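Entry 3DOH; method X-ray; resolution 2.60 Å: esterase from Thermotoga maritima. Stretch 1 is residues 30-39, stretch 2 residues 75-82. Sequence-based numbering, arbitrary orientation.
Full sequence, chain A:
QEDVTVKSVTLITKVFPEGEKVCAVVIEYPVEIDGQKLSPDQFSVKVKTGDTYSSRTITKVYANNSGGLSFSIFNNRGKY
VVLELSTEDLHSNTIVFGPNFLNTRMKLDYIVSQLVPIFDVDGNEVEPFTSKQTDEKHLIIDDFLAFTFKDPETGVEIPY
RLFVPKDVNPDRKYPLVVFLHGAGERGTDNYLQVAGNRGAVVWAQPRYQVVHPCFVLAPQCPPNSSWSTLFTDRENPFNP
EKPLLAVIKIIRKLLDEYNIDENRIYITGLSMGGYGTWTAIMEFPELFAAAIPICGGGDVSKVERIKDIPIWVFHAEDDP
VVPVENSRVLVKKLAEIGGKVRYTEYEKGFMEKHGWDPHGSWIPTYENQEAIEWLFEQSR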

# COMPACT_ATOMS: atom_id res chain seq x y z
N PRO A 30 37.76 19.67 9.42
CA PRO A 30 39.14 20.04 9.79
C PRO A 30 40.13 18.85 9.88
O PRO A 30 41.29 19.00 9.52
CB PRO A 30 38.97 20.79 11.14
CG PRO A 30 37.52 21.15 11.23
CD PRO A 30 36.81 20.03 10.51
N VAL A 31 39.68 17.68 10.34
CA VAL A 31 40.44 16.43 10.15
C VAL A 31 39.79 15.48 9.17
O VAL A 31 38.74 15.77 8.56
CB VAL A 31 40.63 15.61 11.42
CG1 VAL A 31 42.15 15.45 11.73
CG2 VAL A 31 39.78 16.17 12.58
N GLU A 32 40.45 14.34 9.01
CA GLU A 32 39.92 13.26 8.21
C GLU A 32 38.80 12.65 9.05
O GLU A 32 38.61 13.03 10.19
CB GLU A 32 41.01 12.20 7.89
CG GLU A 32 41.90 12.47 6.65
CD GLU A 32 42.50 11.16 6.03
OE1 GLU A 32 42.20 10.04 6.52
OE2 GLU A 32 43.26 11.25 5.05
N ILE A 33 38.06 11.72 8.45
CA ILE A 33 36.92 11.05 9.06
C ILE A 33 36.81 9.68 8.40
O ILE A 33 37.12 9.55 7.21
CB ILE A 33 35.63 11.84 8.79
CG1 ILE A 33 35.71 13.19 9.49
CG2 ILE A 33 34.39 11.06 9.24
CD1 ILE A 33 34.51 14.02 9.31
N ASP A 34 36.38 8.68 9.17
CA ASP A 34 36.04 7.35 8.64
C ASP A 34 34.55 7.28 8.30
O ASP A 34 33.69 7.42 9.18
CB ASP A 34 36.35 6.27 9.67
CG ASP A 34 35.92 6.69 11.05
OD1 ASP A 34 36.29 7.82 11.45
OD2 ASP A 34 35.18 5.91 11.72
N GLY A 35 34.29 7.06 7.02
CA GLY A 35 32.93 6.93 6.51
C GLY A 35 32.32 5.58 6.83
O GLY A 35 31.11 5.45 6.82
N GLN A 36 33.15 4.58 7.09
CA GLN A 36 32.68 3.27 7.46
C GLN A 36 31.66 3.44 8.58
O GLN A 36 30.62 2.79 8.58
CB GLN A 36 33.90 2.42 7.87
CG GLN A 36 33.68 1.23 8.82
CD GLN A 36 34.92 0.99 9.72
OE1 GLN A 36 36.07 0.93 9.24
NE2 GLN A 36 34.68 0.89 11.04
N LYS A 37 31.93 4.38 9.48
CA LYS A 37 31.05 4.65 10.65
C LYS A 37 29.93 5.71 10.47
O LYS A 37 29.13 5.93 11.38
CB LYS A 37 31.90 4.92 11.91
CG LYS A 37 32.00 3.72 12.89
CD LYS A 37 32.35 4.14 14.33
CE LYS A 37 31.62 3.30 15.43
NZ LYS A 37 32.41 2.15 16.02
N LEU A 38 29.87 6.36 9.29
CA LEU A 38 28.86 7.38 8.99
C LEU A 38 27.56 6.74 8.51
O LEU A 38 27.56 5.61 8.00
CB LEU A 38 29.39 8.34 7.92
CG LEU A 38 30.15 9.63 8.30
CD1 LEU A 38 30.78 9.65 9.72
CD2 LEU A 38 31.20 9.90 7.23
N SER A 39 26.45 7.44 8.66
CA SER A 39 25.16 6.93 8.22
C SER A 39 24.26 8.13 7.92
O SER A 39 24.38 9.15 8.56
CB SER A 39 24.59 6.02 9.33
OG SER A 39 23.18 5.89 9.25
N ASN A 75 38.99 2.47 1.00
CA ASN A 75 39.38 3.56 1.87
C ASN A 75 38.25 4.57 1.91
O ASN A 75 38.28 5.60 1.23
CB ASN A 75 40.67 4.19 1.35
CG ASN A 75 40.47 4.83 0.01
OD1 ASN A 75 39.90 4.21 -0.89
ND2 ASN A 75 40.87 6.09 -0.11
N ASN A 76 37.25 4.25 2.72
CA ASN A 76 36.08 5.10 2.91
C ASN A 76 36.41 6.15 3.98
O ASN A 76 35.90 6.09 5.10
CB ASN A 76 34.91 4.20 3.34
CG ASN A 76 33.57 4.91 3.45
OD1 ASN A 76 33.44 6.14 3.27
ND2 ASN A 76 32.56 4.14 3.76
N ARG A 77 37.27 7.10 3.64
CA ARG A 77 37.81 8.00 4.65
C ARG A 77 38.41 9.29 4.09
O ARG A 77 38.83 9.33 2.91
CB ARG A 77 38.82 7.25 5.56
CG ARG A 77 40.30 7.44 5.24
CD ARG A 77 41.27 6.61 6.15
NE ARG A 77 41.68 5.37 5.49
CZ ARG A 77 41.22 4.15 5.80
NH1 ARG A 77 40.35 3.98 6.80
NH2 ARG A 77 41.65 3.10 5.10
N GLY A 78 38.43 10.35 4.91
CA GLY A 78 39.18 11.56 4.59
C GLY A 78 38.55 12.81 5.16
O GLY A 78 37.62 12.75 5.94
N LYS A 79 39.06 13.97 4.75
CA LYS A 79 38.48 15.22 5.23
C LYS A 79 37.16 15.55 4.53
O LYS A 79 36.40 16.40 4.99
CB LYS A 79 39.50 16.37 5.15
CG LYS A 79 40.00 16.69 3.75
CD LYS A 79 41.53 16.84 3.72
CE LYS A 79 41.96 18.28 4.00
NZ LYS A 79 43.03 18.75 3.03
N TYR A 80 36.86 14.88 3.43
CA TYR A 80 35.61 15.18 2.75
C TYR A 80 34.53 14.17 3.09
O TYR A 80 34.73 12.95 2.98
CB TYR A 80 35.81 15.25 1.25
CG TYR A 80 36.74 16.32 0.81
CD1 TYR A 80 36.30 17.63 0.70
CD2 TYR A 80 38.07 16.04 0.51
CE1 TYR A 80 37.14 18.64 0.29
CE2 TYR A 80 38.95 17.07 0.10
CZ TYR A 80 38.45 18.37 -0.01
OH TYR A 80 39.25 19.41 -0.39
N VAL A 81 33.37 14.68 3.50
CA VAL A 81 32.21 13.84 3.69
C VAL A 81 31.16 14.19 2.63
O VAL A 81 30.73 15.36 2.49
CB VAL A 81 31.68 13.94 5.15
CG1 VAL A 81 30.25 13.39 5.27
CG2 VAL A 81 32.63 13.21 6.09
N VAL A 82 30.79 13.15 1.89
CA VAL A 82 29.81 13.22 0.85
C VAL A 82 28.47 12.74 1.34
O VAL A 82 28.34 11.64 1.88
CB VAL A 82 30.22 12.36 -0.36
CG1 VAL A 82 29.04 12.26 -1.41
CG2 VAL A 82 31.45 12.93 -1.02

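The two stretches meet through a short antiparallel pairing of backbones, loosely bonded and framed by turns. Stretch 1 rounds a corner at Pro30 and Val31 before it pairs; stretch 2 pairs first and turns its corner at Gly78 and Lys79, then runs on as a strand through Val82. Three hydrogen bonds carry the join, and all are between main-chain atoms. Gly78 N donates to Ile33 O at 2.8 Å with good alignment, and Gly35 N donates to Asn76 O at 2.7 Å. The return bond from Ile33 N to Gly78 O is also 2.7 Å long, but its angle of 117° at the hydrogen makes it weak. Asp34 and Arg77 form the non-hydrogen-bonded pair between these bonds, with their CA atoms 4.4 Å apart.

CA-H...O contacts add to the seam. Arg77 CA lies 3.1 Å from Ile33 O, Glu32 CA 3.3 Å from Gly78 O, and Lys79 CA 3.4 Å from Val31 O, so each of these carbonyl oxygens has a polarized C-H close by. Beyond the pairing, Leu38 N bonds back to Gly35 O at 2.9 Å, closing a turn that brings Leu38 round toward stretch 2.

Glycine occupies two demanding positions. Gly78, with phi 149° and psi -171°, adopts a backbone shape in which a CB would be jammed against the carbonyl oxygen of the preceding residue. At Gly35 the constraint comes from across the contact: an ideal CB would sit 2.1 Å from Asn76 OD1. Without it, the Asn76 side chain can pack against the turn while its OD1 is hydrogen-bonded elsewhere in the structure. Its ND2 approaches Gln36 N to 3.4 Å, but both are donors, so this is packing alone.

The apolar part is small and buried. Val81 points toward stretch 1, and its CG2 touches both Ile33 CD1 and Leu38 CD2, each at 3.8 Å. Ile33, in the m,t rotamer, is long enough to reach the valine from the paired segment; Leu38 arrives from the turn. Branched aliphatic chains suit this place, filling space without introducing polar groups that would need partners.

Asp34 and Arg77 share the other face, where both side chains lead away at their ends and make no salt bridge. Glu32 lays its OE1 3.5 Å from Arg77 CG, against the aliphatic part of the arginine, while its OE2 is satisfied elsewhere. In all, 501 Å² is buried, both sides summed: backbone bonds set the register, Gly35 leaves room for Asn76, Gly78 allows the backbone its unusual angles, and one apolar cluster packs beside it.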